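Local coordinates for protein CG4930 (Drosophila melanogaster, PDB 3ISM) that inhibits the nuclease EndoG, to which it is bound in a complex, and probably has ribonuclease inhibitor activity, at residues I256-F261 and N298-V303; A66-I70 and L91-Y95. The protein carries 1 engineered substitution. One frame throughout, in Å; residues are numbered along the deposited sequence.

Contact 1. Residues I256-F261 and N298-V303; sequences IWKLLF and NLRDEV
Ile256-Leu260 is helical and belongs to helix 238-261; Asn298-Val303 belongs to helix 290-305. The two run almost parallel, with 7° between their N-to-C directions and 11.6 Å between their axes. The register pairs Trp257 with Leu299 (CA-CA 7.8 Å), Leu260 with Val303 (CA-CA 8.1 Å) and Phe261 with Glu302 (CA-CA 8.6 Å). Trp257, Leu299 and Phe261 bury the most surface. Leu299 (t, p) is a knob in a hole formed by Ile256, Trp257, Leu260 and Phe261. Leu299 CD1 lies 3.8 Å from Leu260 CD1 and 3.6 Å from Phe261 CE2, at the edge of the Phe261 ring. Leu299 CD2 is 4.2 Å from Ile256 CG2. Trp257 takes the t rotamer at chi1, which carries the end of its indole across the gap. Trp257 CZ3 comes 3.9 Å from Leu299 CA, and Trp257 CZ2 comes 3.7 Å from Glu302 CG. The CA-to-CB bond of Phe261 points toward the other helix, and chi1 is m. Glu302 CG sits over the face of the Phe261 ring, 3.7 Å from its centroid, in a CH-pi contact. Phe261 CZ also reaches Val303 CG2 at 4.1 Å. The acidic side chain thus covers Phe261 with its aliphatic part and also touches Trp257. The interface is held by apolar packing and CH-pi contact, without hydrogen bonds between the segments. This is parallel helix packing in the second helical unit of the inhibitor. Ile256 and Leu299 also touch Leu277 of helix 267-287, while Leu260 and Val303 meet Phe311 of helix 309-317.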
loop_
_atom_site.group_PDB
_atom_site.type_symbol
_atom_site.label_atom_id
_atom_site.label_comp_id
_atom_site.label_asym_id
_atom_site.label_seq_id
_atom_site.Cartn_x
_atom_site.Cartn_y
_atom_site.Cartn_z
ATOM N N ILE C 256 31.189 -4.652 36.608
ATOM C CA ILE C 256 30.366 -4.008 37.640
ATOM C C ILE C 256 30.607 -4.684 38.999
ATOM O O ILE C 256 30.815 -4.012 40.011
ATOM C CB ILE C 256 28.849 -4.045 37.273
ATOM C CG1 ILE C 256 28.557 -3.138 36.069
ATOM C CG2 ILE C 256 27.976 -3.624 38.462
ATOM C CD1 ILE C 256 27.149 -3.290 35.483
ATOM N N TRP C 257 30.604 -6.017 38.991
ATOM C CA TRP C 257 30.884 -6.824 40.174
ATOM C C TRP C 257 32.323 -6.637 40.681
ATOM O O TRP C 257 32.575 -6.760 41.876
ATOM C CB TRP C 257 30.597 -8.305 39.895
ATOM C CG TRP C 257 30.247 -9.101 41.126
ATOM C CD1 TRP C 257 31.117 -9.632 42.038
ATOM C CD2 TRP C 257 28.932 -9.462 41.573
ATOM N NE1 TRP C 257 30.428 -10.294 43.024
ATOM C CE2 TRP C 257 29.085 -10.208 42.764
ATOM C CE3 TRP C 257 27.639 -9.225 41.086
ATOM C CZ2 TRP C 257 27.995 -10.722 43.473
ATOM C CZ3 TRP C 257 26.556 -9.737 41.790
ATOM C CH2 TRP C 257 26.743 -10.476 42.973
ATOM N N LYS C 258 33.257 -6.346 39.775
ATOM C CA LYS C 258 34.635 -6.026 40.161
ATOM C C LYS C 258 34.727 -4.632 40.782
ATOM O O LYS C 258 35.244 -4.477 41.890
ATOM C CB LYS C 258 35.594 -6.134 38.966
ATOM C CG LYS C 258 36.537 -7.334 38.998
ATOM C CD LYS C 258 36.001 -8.524 38.220
ATOM C CE LYS C 258 37.013 -9.666 38.205
ATOM N NZ LYS C 258 36.656 -10.703 37.201
ATOM N N LEU C 259 34.208 -3.635 40.062
ATOM C CA LEU C 259 34.211 -2.231 40.494
ATOM C C LEU C 259 33.676 -2.036 41.913
ATOM O O LEU C 259 34.183 -1.207 42.675
ATOM C CB LEU C 259 33.379 -1.381 39.524
ATOM C CG LEU C 259 34.003 -0.975 38.184
ATOM C CD1 LEU C 259 32.920 -0.803 37.108
ATOM C CD2 LEU C 259 34.843 0.291 38.326
ATOM N N LEU C 260 32.656 -2.818 42.251
ATOM C CA LEU C 260 31.954 -2.697 43.516
ATOM C C LEU C 260 32.477 -3.631 44.612
ATOM O O LEU C 260 32.373 -3.312 45.798
ATOM C CB LEU C 260 30.459 -2.953 43.298
ATOM C CG LEU C 260 29.627 -1.956 42.489
ATOM C CD1 LEU C 260 28.240 -2.521 42.300
ATOM C CD2 LEU C 260 29.559 -0.587 43.155
ATOM N N PHE C 261 33.029 -4.781 44.225
ATOM C CA PHE C 261 33.343 -5.829 45.200
ATOM C C PHE C 261 34.778 -6.379 45.197
ATOM O O PHE C 261 35.033 -7.433 45.790
ATOM C CB PHE C 261 32.326 -6.978 45.103
ATOM C CG PHE C 261 30.893 -6.524 45.138
ATOM C CD1 PHE C 261 30.363 -5.934 46.279
ATOM C CD2 PHE C 261 30.074 -6.683 44.026
ATOM C CE1 PHE C 261 29.041 -5.509 46.314
ATOM C CE2 PHE C 261 28.749 -6.263 44.050
ATOM C CZ PHE C 261 28.231 -5.672 45.197
ATOM N N ASN C 298 20.418 -10.305 42.510
ATOM C CA ASN C 298 21.680 -10.787 43.085
ATOM C C ASN C 298 22.630 -9.638 43.421
ATOM O O ASN C 298 23.256 -9.636 44.484
ATOM C CB ASN C 298 22.381 -11.772 42.137
ATOM C CG ASN C 298 21.553 -13.018 41.853
ATOM O OD1 ASN C 298 21.403 -13.420 40.698
ATOM N ND2 ASN C 298 21.022 -13.638 42.904
ATOM N N LEU C 299 22.728 -8.664 42.513
ATOM C CA LEU C 299 23.565 -7.490 42.734
ATOM C C LEU C 299 23.079 -6.653 43.918
ATOM O O LEU C 299 23.890 -6.242 44.754
ATOM C CB LEU C 299 23.682 -6.633 41.476
ATOM C CG LEU C 299 24.426 -5.297 41.606
ATOM C CD1 LEU C 299 25.877 -5.504 41.994
ATOM C CD2 LEU C 299 24.340 -4.489 40.321
ATOM N N ARG C 300 21.767 -6.415 43.985
ATOM C CA ARG C 300 21.157 -5.687 45.106
ATOM C C ARG C 300 21.471 -6.329 46.458
ATOM O O ARG C 300 21.859 -5.638 47.402
ATOM C CB ARG C 300 19.638 -5.589 44.940
ATOM C CG ARG C 300 18.910 -5.101 46.208
ATOM C CD ARG C 300 17.448 -5.480 46.211
ATOM N NE ARG C 300 17.268 -6.899 46.480
ATOM C CZ ARG C 300 16.092 -7.489 46.662
ATOM N NH1 ARG C 300 14.968 -6.784 46.601
ATOM N NH2 ARG C 300 16.043 -8.796 46.905
ATOM N N ASP C 301 21.299 -7.649 46.531
ATOM C CA ASP C 301 21.567 -8.420 47.754
ATOM C C ASP C 301 23.033 -8.335 48.185
ATOM O O ASP C 301 23.335 -8.320 49.379
ATOM C CB ASP C 301 21.157 -9.889 47.571
ATOM C CG ASP C 301 19.648 -10.073 47.444
ATOM O OD1 ASP C 301 18.902 -9.063 47.487
ATOM O OD2 ASP C 301 19.205 -11.234 47.295
ATOM N N GLU C 302 23.934 -8.278 47.207
ATOM C CA GLU C 302 25.358 -8.112 47.479
ATOM C C GLU C 302 25.715 -6.665 47.857
ATOM O O GLU C 302 26.617 -6.436 48.665
ATOM C CB GLU C 302 26.197 -8.605 46.294
ATOM C CG GLU C 302 27.653 -8.947 46.645
ATOM C CD GLU C 302 27.785 -9.921 47.810
ATOM O OE1 GLU C 302 27.015 -10.905 47.869
ATOM O OE2 GLU C 302 28.671 -9.702 48.668
ATOM N N VAL C 303 25.007 -5.699 47.268
ATOM C CA VAL C 303 25.151 -4.285 47.632
ATOM C C VAL C 303 24.763 -4.084 49.107
ATOM O O VAL C 303 25.454 -3.384 49.859
ATOM C CB VAL C 303 24.310 -3.358 46.695
ATOM C CG1 VAL C 303 24.052 -1.998 47.331
ATOM C CG2 VAL C 303 24.999 -3.187 45.348
#

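Contact 2. Residues A66-I70 and L91-Y95; sequences ARDVI and LLEEY
Ala66-Ile70 of helix 52-75 packs against Leu91-Tyr95 of helix 81-102. Both segments are alpha-helical and nearly antiparallel, crossing at -159° with axes 10.3 Å apart. Ala66 faces Tyr95 (CA-CA 7.0 Å), and Ile70 faces Leu92 (CA-CA 6.8 Å). Ala66 CB lies 4.2 Å from Tyr95 CG and 4.3 Å from Leu91 CD1. The CA-to-CB bond of Arg67 points sideways, but rotamers m, t, m with chi4 at -92° bring its end to the other segment. Arg67 NH1 donates a hydrogen bond to Tyr95 OH (2.9 Å), with the hydroxyl at the guanidinium edge. Tyr95 has chi1 t, which sets its ring by Ala66 CB and lets its hydroxyl reach Arg67. The CA-to-CB bond of Val69 points toward the other segment, and Val69 CG1 is 3.8 Å from Leu91 CD2. Ile70 (m, t) has its CG1 3.7 Å from Leu91 CD2, while its CD1 comes 3.7 Å from Leu92 CA and 4.3 Å from Tyr95 CD2. This is an antiparallel pairing of helices consecutive in the chain, with apolar packing and one hydrogen bond, in a region resembling the Ku C-terminal domain. Trp110 of helix 104-120 covers Arg67, Ile70 and Leu92, and Tyr36 of helix 32-43 touches Ala66 and Leu91.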
loop_
_atom_site.group_PDB
_atom_site.type_symbol
_atom_site.label_atom_id
_atom_site.label_comp_id
_atom_site.label_asym_id
_atom_site.label_seq_id
_atom_site.Cartn_x
_atom_site.Cartn_y
_atom_site.Cartn_z
ATOM N N ALA C 66 -24.590 19.784 -27.405
ATOM C CA ALA C 66 -23.534 20.786 -27.487
ATOM C C ALA C 66 -23.123 21.041 -28.934
ATOM O O ALA C 66 -23.009 22.191 -29.338
ATOM C CB ALA C 66 -22.337 20.389 -26.641
ATOM N N ARG C 67 -22.935 19.981 -29.717
ATOM C CA ARG C 67 -22.565 20.120 -31.132
ATOM C C ARG C 67 -23.612 20.869 -31.963
ATOM O O ARG C 67 -23.255 21.648 -32.853
ATOM C CB ARG C 67 -22.295 18.758 -31.774
ATOM C CG ARG C 67 -21.052 18.091 -31.256
ATOM C CD ARG C 67 -20.688 16.855 -32.065
ATOM N NE ARG C 67 -21.754 15.867 -32.125
ATOM C CZ ARG C 67 -21.872 14.859 -31.267
ATOM N NH1 ARG C 67 -20.993 14.730 -30.282
ATOM N NH2 ARG C 67 -22.873 13.990 -31.392
ATOM N N ASP C 68 -24.889 20.603 -31.684
ATOM C CA ASP C 68 -26.014 21.254 -32.377
ATOM C C ASP C 68 -25.985 22.766 -32.165
ATOM O O ASP C 68 -26.060 23.541 -33.113
ATOM C CB ASP C 68 -27.338 20.697 -31.854
ATOM C CG ASP C 68 -28.555 21.423 -32.427
ATOM O OD1 ASP C 68 -28.628 21.606 -33.666
ATOM O OD2 ASP C 68 -29.451 21.806 -31.639
ATOM N N VAL C 69 -25.864 23.161 -30.902
ATOM C CA VAL C 69 -25.846 24.553 -30.490
ATOM C C VAL C 69 -24.618 25.315 -31.018
ATOM O O VAL C 69 -24.738 26.452 -31.466
ATOM C CB VAL C 69 -25.981 24.649 -28.938
ATOM C CG1 VAL C 69 -25.535 25.986 -28.416
ATOM C CG2 VAL C 69 -27.420 24.405 -28.541
ATOM N N ILE C 70 -23.448 24.688 -30.975
ATOM C CA ILE C 70 -22.243 25.301 -31.527
ATOM C C ILE C 70 -22.444 25.612 -33.019
ATOM O O ILE C 70 -22.079 26.692 -33.498
ATOM C CB ILE C 70 -21.018 24.399 -31.350
ATOM C CG1 ILE C 70 -20.570 24.371 -29.882
ATOM C CG2 ILE C 70 -19.854 24.900 -32.230
ATOM C CD1 ILE C 70 -19.747 23.130 -29.480
ATOM N N LEU C 91 -18.172 27.198 -25.498
ATOM C CA LEU C 91 -18.825 25.877 -25.453
ATOM C C LEU C 91 -17.953 24.812 -26.131
ATOM O O LEU C 91 -17.786 23.716 -25.589
ATOM C CB LEU C 91 -20.242 25.904 -26.066
ATOM C CG LEU C 91 -21.043 24.574 -26.076
ATOM C CD1 LEU C 91 -21.158 23.986 -24.692
ATOM C CD2 LEU C 91 -22.432 24.759 -26.674
ATOM N N LEU C 92 -17.373 25.141 -27.283
ATOM C CA LEU C 92 -16.521 24.189 -27.995
ATOM C C LEU C 92 -15.336 23.744 -27.137
ATOM O O LEU C 92 -15.042 22.553 -27.049
ATOM C CB LEU C 92 -16.029 24.766 -29.326
ATOM C CG LEU C 92 -15.226 23.865 -30.273
ATOM C CD1 LEU C 92 -16.027 22.642 -30.626
ATOM C CD2 LEU C 92 -14.873 24.641 -31.538
ATOM N N GLU C 93 -14.672 24.710 -26.513
ATOM C CA GLU C 93 -13.557 24.440 -25.621
ATOM C C GLU C 93 -13.936 23.535 -24.435
ATOM O O GLU C 93 -13.270 22.543 -24.172
ATOM C CB GLU C 93 -12.992 25.761 -25.105
ATOM C CG GLU C 93 -11.672 25.610 -24.423
ATOM C CD GLU C 93 -10.752 26.806 -24.661
ATOM O OE1 GLU C 93 -11.248 27.942 -24.925
ATOM O OE2 GLU C 93 -9.524 26.589 -24.584
ATOM N N GLU C 94 -15.001 23.892 -23.722
ATOM C CA GLU C 94 -15.505 23.064 -22.621
ATOM C C GLU C 94 -15.908 21.673 -23.102
ATOM O O GLU C 94 -15.519 20.658 -22.502
ATOM C CB GLU C 94 -16.697 23.742 -21.942
ATOM C CG GLU C 94 -17.220 23.028 -20.696
ATOM C CD GLU C 94 -16.310 23.168 -19.489
ATOM O OE1 GLU C 94 -15.580 24.174 -19.391
ATOM O OE2 GLU C 94 -16.340 22.273 -18.623
ATOM N N TYR C 95 -16.668 21.621 -24.192
ATOM C CA TYR C 95 -17.104 20.329 -24.725
ATOM C C TYR C 95 -15.910 19.434 -25.126
ATOM O O TYR C 95 -15.855 18.259 -24.718
ATOM C CB TYR C 95 -18.146 20.478 -25.834
ATOM C CG TYR C 95 -18.270 19.262 -26.720
ATOM C CD1 TYR C 95 -18.459 17.994 -26.179
ATOM C CD2 TYR C 95 -18.191 19.377 -28.104
ATOM C CE1 TYR C 95 -18.542 16.878 -26.995
ATOM C CE2 TYR C 95 -18.294 18.264 -28.917
ATOM C CZ TYR C 95 -18.470 17.025 -28.355
ATOM O OH TYR C 95 -18.583 15.913 -29.143
#

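How the contacts relate
The contacts share no helices. Contact 2 precedes contact 1 along the chain, and they lie on opposite sides of its centre, their centres about 91 Å apart. Each joins helices of a separate helical unit. Contact 2 is the more buried, with no exposed residue among those that touch. Contact 1 is only partly buried. Their buried areas are similar, 339 and 328 Å². The helices are antiparallel in contact 2 and parallel in contact 1. Aliphatic packing serves both, but contact 2 adds an arginine-tyrosine hydrogen bond, while contact 1 relies more on aromatic rings. Within 91-95, Glu94, not touching 66-70, forms a salt bridge with Arg94 of the CG8862 chain; no other protein chain touches contact 1.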